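Group II chitinase (Ostrinia furnacalis, PDB 6JAY) probably hydrolyses internal linkages of chitin as a family 18 endochitinase, this chain being one catalytic domain of a much longer chitin-binding protein. Local coordinates at residues V195-Y200 and N228-Y233. Numbering follows the deposited sequence.
Sequences VMTYDY and NYTIHY. With NAG (2-acetamido-2-deoxy-beta-D-glucopyranose), chain B; JUK (2-amino-1-[(furan-2-yl)methyl]-5-oxo-3-({[(2S)-oxolan-2-yl]methyl}carbamoyl)-5H-dipyrido[1,2-a:2',3'-d]pyrimidin-1-ium), chain C.
Three groups converge on the hydroxyl of Thr230: OH of Tyr200 donates to its OG1 over 2.7 Å, leaving the single threonine proton to be shared between the backbone carbonyls of Pro172 and Asn226. The bond leaves the phenol at about 120° on the CE1 side, with OG1 in the ring plane at the edge. With OG1 beside the backbone N (chi1 -70°), CG2 of Thr230 stands anti to that N and meets CG1 of Val195 at the strand end (3.6 Å) and CG2 of Thr197 in the loop (3.7 Å). Ile231 CD1 lies 4.0 Å from both Val195 CB and Thr197 CG2. In the TIM barrel of family 18 glycosidases this joins strand 192-195 and the loop beyond it to the outer helix 227-236, with Ile244 of the next parallel strand touching both Val195 and Ile231. The hydroxyl of Thr197 bonds the carbonyl of Gly247 in that strand. At the C-terminal mouth of the barrel the loop runs toward the bound ligand, Asp199 OD2 coming to 3.6 Å from its O1. On the helix, Asn228 ND2 carries an N-linked sugar, whose C5 lies 4.1 Å above one face of the His232 ring, offset toward the rim; His232 ND1 donates to Asn228 O (2.9 Å, 151°), holding that ring.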
# COMPACT_ATOMS: atom_id res chain seq x y z
N VAL A 195 5.10 5.54 -0.59
CA VAL A 195 5.91 4.63 -1.38
C VAL A 195 5.53 3.20 -1.02
O VAL A 195 5.61 2.81 0.15
CB VAL A 195 7.40 4.88 -1.16
CG1 VAL A 195 8.19 3.99 -2.10
CG2 VAL A 195 7.74 6.35 -1.40
N MET A 196 5.13 2.42 -2.02
CA MET A 196 4.66 1.06 -1.79
C MET A 196 5.85 0.11 -1.72
O MET A 196 6.10 -0.69 -2.62
CB MET A 196 3.65 0.67 -2.86
CG MET A 196 2.36 1.45 -2.69
SD MET A 196 1.07 0.97 -3.83
CE MET A 196 1.77 1.61 -5.30
N THR A 197 6.58 0.21 -0.61
CA THR A 197 7.79 -0.57 -0.34
C THR A 197 7.44 -2.01 0.07
O THR A 197 7.79 -2.50 1.14
CB THR A 197 8.65 0.13 0.70
OG1 THR A 197 7.82 0.78 1.67
CG2 THR A 197 9.54 1.19 0.04
N TYR A 198 6.73 -2.68 -0.83
CA TYR A 198 6.34 -4.07 -0.65
C TYR A 198 6.01 -4.63 -2.02
O TYR A 198 6.06 -3.92 -3.03
CB TYR A 198 5.18 -4.22 0.34
CG TYR A 198 4.03 -3.24 0.14
CD1 TYR A 198 3.18 -3.34 -0.95
CD2 TYR A 198 3.80 -2.22 1.06
CE1 TYR A 198 2.13 -2.44 -1.12
CE2 TYR A 198 2.76 -1.31 0.89
CZ TYR A 198 1.93 -1.44 -0.20
OH TYR A 198 0.89 -0.56 -0.37
N ASP A 199 5.69 -5.92 -2.05
CA ASP A 199 5.53 -6.66 -3.30
C ASP A 199 6.80 -6.61 -4.16
O ASP A 199 6.73 -6.62 -5.39
CB ASP A 199 4.29 -6.22 -4.10
CG ASP A 199 3.00 -6.55 -3.39
OD1 ASP A 199 3.02 -7.38 -2.45
OD2 ASP A 199 1.95 -5.97 -3.76
N TYR A 200 7.96 -6.56 -3.51
CA TYR A 200 9.20 -6.70 -4.26
C TYR A 200 9.33 -8.08 -4.86
O TYR A 200 10.00 -8.27 -5.88
CB TYR A 200 10.40 -6.46 -3.35
CG TYR A 200 10.62 -5.03 -2.95
CD1 TYR A 200 11.31 -4.15 -3.79
CD2 TYR A 200 10.15 -4.55 -1.74
CE1 TYR A 200 11.53 -2.85 -3.42
CE2 TYR A 200 10.38 -3.25 -1.36
CZ TYR A 200 11.07 -2.40 -2.20
OH TYR A 200 11.27 -1.10 -1.82
N ASN A 228 15.33 0.17 1.59
CA ASN A 228 16.38 1.15 1.81
C ASN A 228 16.80 1.82 0.50
O ASN A 228 16.91 3.05 0.44
CB ASN A 228 17.58 0.47 2.48
CG ASN A 228 18.72 1.43 2.71
OD1 ASN A 228 18.53 2.50 3.27
ND2 ASN A 228 19.90 1.05 2.26
N TYR A 229 17.04 1.03 -0.54
CA TYR A 229 17.36 1.62 -1.84
C TYR A 229 16.22 2.49 -2.34
O TYR A 229 16.42 3.63 -2.77
CB TYR A 229 17.68 0.53 -2.87
CG TYR A 229 18.04 1.13 -4.21
CD1 TYR A 229 17.06 1.50 -5.12
CD2 TYR A 229 19.37 1.36 -4.55
CE1 TYR A 229 17.38 2.07 -6.33
CE2 TYR A 229 19.70 1.95 -5.76
CZ TYR A 229 18.70 2.29 -6.64
OH TYR A 229 19.01 2.86 -7.85
N THR A 230 15.00 1.95 -2.29
CA THR A 230 13.83 2.64 -2.84
C THR A 230 13.64 4.02 -2.20
O THR A 230 13.40 5.01 -2.90
CB THR A 230 12.60 1.77 -2.61
OG1 THR A 230 12.66 0.61 -3.44
CG2 THR A 230 11.34 2.54 -2.91
N ILE A 231 13.67 4.08 -0.87
CA ILE A 231 13.42 5.35 -0.19
C ILE A 231 14.52 6.35 -0.51
O ILE A 231 14.26 7.53 -0.81
CB ILE A 231 13.26 5.13 1.32
CG1 ILE A 231 12.04 4.26 1.63
CG2 ILE A 231 13.20 6.46 2.03
CD1 ILE A 231 10.71 4.84 1.17
N HIS A 232 15.78 5.90 -0.48
CA HIS A 232 16.87 6.80 -0.83
C HIS A 232 16.79 7.24 -2.28
O HIS A 232 17.17 8.37 -2.60
CB HIS A 232 18.21 6.12 -0.54
CG HIS A 232 18.61 6.17 0.90
ND1 HIS A 232 18.48 5.10 1.76
CD2 HIS A 232 19.14 7.18 1.63
CE1 HIS A 232 18.90 5.44 2.96
NE2 HIS A 232 19.31 6.70 2.91
N TYR A 233 16.29 6.37 -3.16
CA TYR A 233 16.17 6.74 -4.57
C TYR A 233 15.09 7.81 -4.78
O TYR A 233 15.30 8.76 -5.55
CB TYR A 233 15.89 5.49 -5.41
CG TYR A 233 16.13 5.70 -6.89
CD1 TYR A 233 17.39 6.00 -7.37
CD2 TYR A 233 15.09 5.62 -7.80
CE1 TYR A 233 17.62 6.19 -8.72
CE2 TYR A 233 15.31 5.80 -9.16
CZ TYR A 233 16.57 6.09 -9.61
OH TYR A 233 16.81 6.29 -10.96
C1 NAG B . 21.04 1.92 2.42
C2 NAG B . 22.31 1.13 2.72
C3 NAG B . 23.53 2.05 2.72
C4 NAG B . 23.59 2.86 1.43
C5 NAG B . 22.27 3.59 1.22
C6 NAG B . 22.21 4.37 -0.07
C7 NAG B . 22.51 -0.86 4.16
C8 NAG B . 22.99 -1.58 2.94
N2 NAG B . 22.20 0.44 4.00
O3 NAG B . 24.71 1.27 2.86
O4 NAG B . 24.66 3.80 1.49
O5 NAG B . 21.19 2.64 1.20
O6 NAG B . 21.76 3.56 -1.15
O7 NAG B . 22.41 -1.41 5.25
C1 JUK C . -5.25 -7.76 -3.48
C10 JUK C . -0.91 -10.12 -10.31
C11 JUK C . -2.40 -7.14 -6.32
C12 JUK C . -0.06 -7.09 -7.32
C13 JUK C . -1.35 -7.71 -7.37
C14 JUK C . -1.58 -8.68 -8.38
C15 JUK C . 2.27 -6.94 -8.23
C16 JUK C . 0.95 -7.50 -8.25
C17 JUK C . 0.66 -8.49 -9.20
C18 JUK C . 4.47 -6.79 -9.09
C19 JUK C . 2.93 -8.27 -10.01
C2 JUK C . -6.42 -7.95 -2.39
C20 JUK C . 3.93 -8.72 -10.98
C21 JUK C . 5.23 -8.15 -10.95
C22 JUK C . 5.50 -7.18 -10.00
C3 JUK C . -6.56 -9.27 -2.21
C4 JUK C . -5.12 -8.94 -4.05
C5 JUK C . -3.89 -9.12 -5.01
C6 JUK C . 0.60 -12.18 -10.10
C7 JUK C . 0.32 -13.58 -9.73
C8 JUK C . -1.04 -13.64 -9.46
C9 JUK C . -0.62 -11.58 -10.00
N1 JUK C . -3.45 -7.76 -5.36
N2 JUK C . -2.84 -9.29 -8.46
N3 JUK C . -0.60 -9.07 -9.24
N4 JUK C . 1.65 -8.85 -10.06
N5 JUK C . 3.23 -7.36 -9.14
O1 JUK C . 2.59 -5.95 -7.29
O2 JUK C . -5.32 -9.90 -2.85
O3 JUK C . -1.55 -12.47 -9.64
O4 JUK C . -2.37 -5.92 -6.26